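PDB 4G68: ABC transporter from Caldanaerobius, which probably serves as the extracellular solute-binding protein of an ABC transporter, capturing sugars released from xylan for uptake by this thermophilic bacterium. Local coordinates for residues Asp129-Gly134 / Gly147-Gln152. Sequence-based numbering, arbitrary orientation.
Sequences DQLLPG and GIPFDQ
Leu131 reaches the strand first, and a single methyl, CD2, does the touching. CD2 of Leu131 sits 3.6 Å from O of Pro149 and 3.9 Å from its CD, with CB and CG of the proline ring only slightly farther off, so the methyl meets both the ring and the carbonyl oxygen of Pro149. The leucine's CG is anti to the carbonyl carbon, beside the backbone N (chi1 -66°). The two side chains cross at about a right angle. The Pro149 carbonyl is not left to apolar company: Trp360 donates a hydrogen bond to it from NE1, and Leu131 also packs on that tryptophan.

One residue on, Leu132 turns to Gln152 instead. Leu132 CD2 lies 4.0 Å from Gln152 NE2, a van der Waals touch on the amide end of a chain that runs extended beyond CG; that nitrogen also makes a weak hydrogen bond to the Pro358 carbonyl.

Between the two segments runs 358-361, to which both bond through their backbones: Gln130 with Lys361, Leu132 and Phe150 with Ala359. The loop thus packs against the long strand 144-160 on both sides, in sequence, of the classic beta bulge where Phe150 and Asp151 face Gly321, Pro149 before it and Gln152 after it, in the mixed sheet of a periplasmic-binding-protein fold.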
ATOM      1  N   ASP C 129       8.488 -11.608 -19.443  1.00 28.89           N
ATOM      2  CA  ASP C 129       8.981 -12.861 -18.892  1.00 30.98           C
ATOM      3  C   ASP C 129       9.898 -12.632 -17.727  1.00 27.43           C
ATOM      4  O   ASP C 129      10.196 -13.555 -16.977  1.00 27.91           O
ATOM      5  CB  ASP C 129       9.688 -13.645 -19.996  1.00 31.53           C
ATOM      6  CG  ASP C 129       8.735 -14.005 -21.111  1.00 40.95           C
ATOM      7  OD1 ASP C 129       7.525 -14.205 -20.780  1.00 36.91           O
ATOM      8  OD2 ASP C 129       9.169 -14.043 -22.306  1.00 48.04           O
ATOM      9  N   GLN C 130      10.324 -11.393 -17.566  1.00 26.87           N
ATOM     10  CA  GLN C 130      11.205 -11.020 -16.472  1.00 26.08           C
ATOM     11  C   GLN C 130      10.429 -10.606 -15.245  1.00 26.74           C
ATOM     12  O   GLN C 130      11.039 -10.345 -14.182  1.00 25.83           O
ATOM     13  CB  GLN C 130      12.099  -9.863 -16.918  1.00 27.31           C
ATOM     14  CG  GLN C 130      12.996 -10.206 -18.111  1.00 24.13           C
ATOM     15  CD  GLN C 130      13.955  -9.112 -18.400  1.00 25.82           C
ATOM     16  OE1 GLN C 130      13.601  -8.111 -18.989  1.00 34.92           O
ATOM     17  NE2 GLN C 130      15.185  -9.274 -17.974  1.00 31.36           N
ATOM     18  N   LEU C 131       9.113 -10.443 -15.395  1.00 22.87           N
ATOM     19  CA  LEU C 131       8.241 -10.205 -14.197  1.00 25.75           C
ATOM     20  C   LEU C 131       7.467 -11.463 -13.755  1.00 27.18           C
ATOM     21  O   LEU C 131       7.234 -12.383 -14.545  1.00 24.60           O
ATOM     22  CB  LEU C 131       7.271  -9.019 -14.382  1.00 23.42           C
ATOM     23  CG  LEU C 131       7.934  -7.647 -14.510  1.00 21.60           C
ATOM     24  CD1 LEU C 131       8.229  -7.357 -15.986  1.00 20.18           C
ATOM     25  CD2 LEU C 131       6.933  -6.631 -14.027  1.00 22.13           C
ATOM     26  N   LEU C 132       7.065 -11.501 -12.480  1.00 28.40           N
ATOM     27  CA  LEU C 132       6.211 -12.580 -11.975  1.00 27.55           C
ATOM     28  C   LEU C 132       4.902 -12.600 -12.745  1.00 29.67           C
ATOM     29  O   LEU C 132       4.540 -11.581 -13.344  1.00 30.03           O
ATOM     30  CB  LEU C 132       5.891 -12.386 -10.479  1.00 28.97           C
ATOM     31  CG  LEU C 132       6.967 -12.728  -9.465  1.00 33.28           C
ATOM     32  CD1 LEU C 132       7.861 -11.569  -9.219  1.00 31.22           C
ATOM     33  CD2 LEU C 132       6.332 -13.038  -8.109  1.00 35.91           C
ATOM     34  N   PRO C 133       4.187 -13.755 -12.728  1.00 27.88           N
ATOM     35  CA  PRO C 133       2.967 -13.938 -13.532  1.00 28.30           C
ATOM     36  C   PRO C 133       1.876 -13.006 -13.046  1.00 25.94           C
ATOM     37  O   PRO C 133       1.817 -12.723 -11.838  1.00 22.68           O
ATOM     38  CB  PRO C 133       2.573 -15.412 -13.273  1.00 27.08           C
ATOM     39  CG  PRO C 133       3.774 -16.064 -12.706  1.00 30.49           C
ATOM     40  CD  PRO C 133       4.517 -14.979 -11.953  1.00 29.89           C
ATOM     41  N   GLY C 134       1.052 -12.510 -13.973  1.00 26.61           N
ATOM     42  CA  GLY C 134      -0.048 -11.611 -13.612  1.00 27.56           C
ATOM     43  C   GLY C 134       0.340 -10.166 -13.261  1.00 28.71           C
ATOM     44  O   GLY C 134      -0.533  -9.369 -12.865  1.00 29.93           O
ATOM     45  N   GLY C 147       1.747   0.812 -18.371  1.00 21.56           N
ATOM     46  CA  GLY C 147       2.723   1.013 -17.315  1.00 21.35           C
ATOM     47  C   GLY C 147       3.623  -0.213 -17.173  1.00 23.87           C
ATOM     48  O   GLY C 147       3.274  -1.289 -17.649  1.00 20.07           O
ATOM     49  N   ILE C 148       4.777  -0.016 -16.540  1.00 23.69           N
ATOM     50  CA  ILE C 148       5.712  -1.097 -16.225  1.00 22.37           C
ATOM     51  C   ILE C 148       5.554  -1.325 -14.704  1.00 21.64           C
ATOM     52  O   ILE C 148       5.920  -0.461 -13.916  1.00 20.62           O
ATOM     53  CB  ILE C 148       7.194  -0.678 -16.558  1.00 23.20           C
ATOM     54  CG1 ILE C 148       7.393  -0.355 -18.074  1.00 20.97           C
ATOM     55  CG2 ILE C 148       8.186  -1.722 -16.084  1.00 20.92           C
ATOM     56  CD1 ILE C 148       6.841  -1.380 -19.061  1.00 21.80           C
ATOM     57  N   PRO C 149       5.000  -2.484 -14.286  1.00 21.96           N
ATOM     58  CA  PRO C 149       4.810  -2.724 -12.854  1.00 24.47           C
ATOM     59  C   PRO C 149       6.172  -2.848 -12.182  1.00 25.05           C
ATOM     60  O   PRO C 149       7.161  -3.244 -12.859  1.00 27.21           O
ATOM     61  CB  PRO C 149       4.024  -4.063 -12.813  1.00 22.94           C
ATOM     62  CG  PRO C 149       3.535  -4.256 -14.207  1.00 23.52           C
ATOM     63  CD  PRO C 149       4.582  -3.641 -15.078  1.00 23.33           C
ATOM     64  N   PHE C 150       6.264  -2.504 -10.889  1.00 23.63           N
ATOM     65  CA  PHE C 150       7.533  -2.766 -10.172  1.00 22.67           C
ATOM     66  C   PHE C 150       7.374  -3.356  -8.763  1.00 24.45           C
ATOM     67  O   PHE C 150       8.289  -4.010  -8.275  1.00 21.69           O
ATOM     68  CB  PHE C 150       8.441  -1.545 -10.148  1.00 20.92           C
ATOM     69  CG  PHE C 150       8.015  -0.478  -9.160  1.00 23.98           C
ATOM     70  CD1 PHE C 150       8.485  -0.497  -7.845  1.00 25.52           C
ATOM     71  CD2 PHE C 150       7.172   0.568  -9.561  1.00 23.19           C
ATOM     72  CE1 PHE C 150       8.073   0.472  -6.917  1.00 27.16           C
ATOM     73  CE2 PHE C 150       6.793   1.563  -8.654  1.00 24.47           C
ATOM     74  CZ  PHE C 150       7.241   1.509  -7.332  1.00 26.83           C
ATOM     75  N   ASP C 151       6.227  -3.131  -8.126  1.00 24.83           N
ATOM     76  CA  ASP C 151       5.985  -3.752  -6.818  1.00 25.97           C
ATOM     77  C   ASP C 151       4.533  -4.120  -6.483  1.00 25.58           C
ATOM     78  O   ASP C 151       3.598  -3.764  -7.194  1.00 22.24           O
ATOM     79  CB  ASP C 151       6.757  -3.020  -5.676  1.00 29.01           C
ATOM     80  CG  ASP C 151       6.079  -1.723  -5.157  1.00 32.54           C
ATOM     81  OD1 ASP C 151       4.901  -1.453  -5.427  1.00 37.60           O
ATOM     82  OD2 ASP C 151       6.761  -0.985  -4.389  1.00 32.31           O
ATOM     83  N   GLN C 152       4.374  -4.926  -5.446  1.00 24.25           N
ATOM     84  CA  GLN C 152       3.088  -5.409  -5.064  1.00 22.95           C
ATOM     85  C   GLN C 152       2.917  -5.113  -3.614  1.00 22.68           C
ATOM     86  O   GLN C 152       3.882  -5.099  -2.869  1.00 23.09           O
ATOM     87  CB  GLN C 152       2.858  -6.901  -5.336  1.00 27.60           C
ATOM     88  CG  GLN C 152       4.057  -7.807  -5.442  1.00 27.15           C
ATOM     89  CD  GLN C 152       3.663  -9.275  -5.700  1.00 27.85           C
ATOM     90  OE1 GLN C 152       2.825  -9.863  -4.986  1.00 23.27           O
ATOM     91  NE2 GLN C 152       4.264  -9.867  -6.749  1.00 23.49           N
TER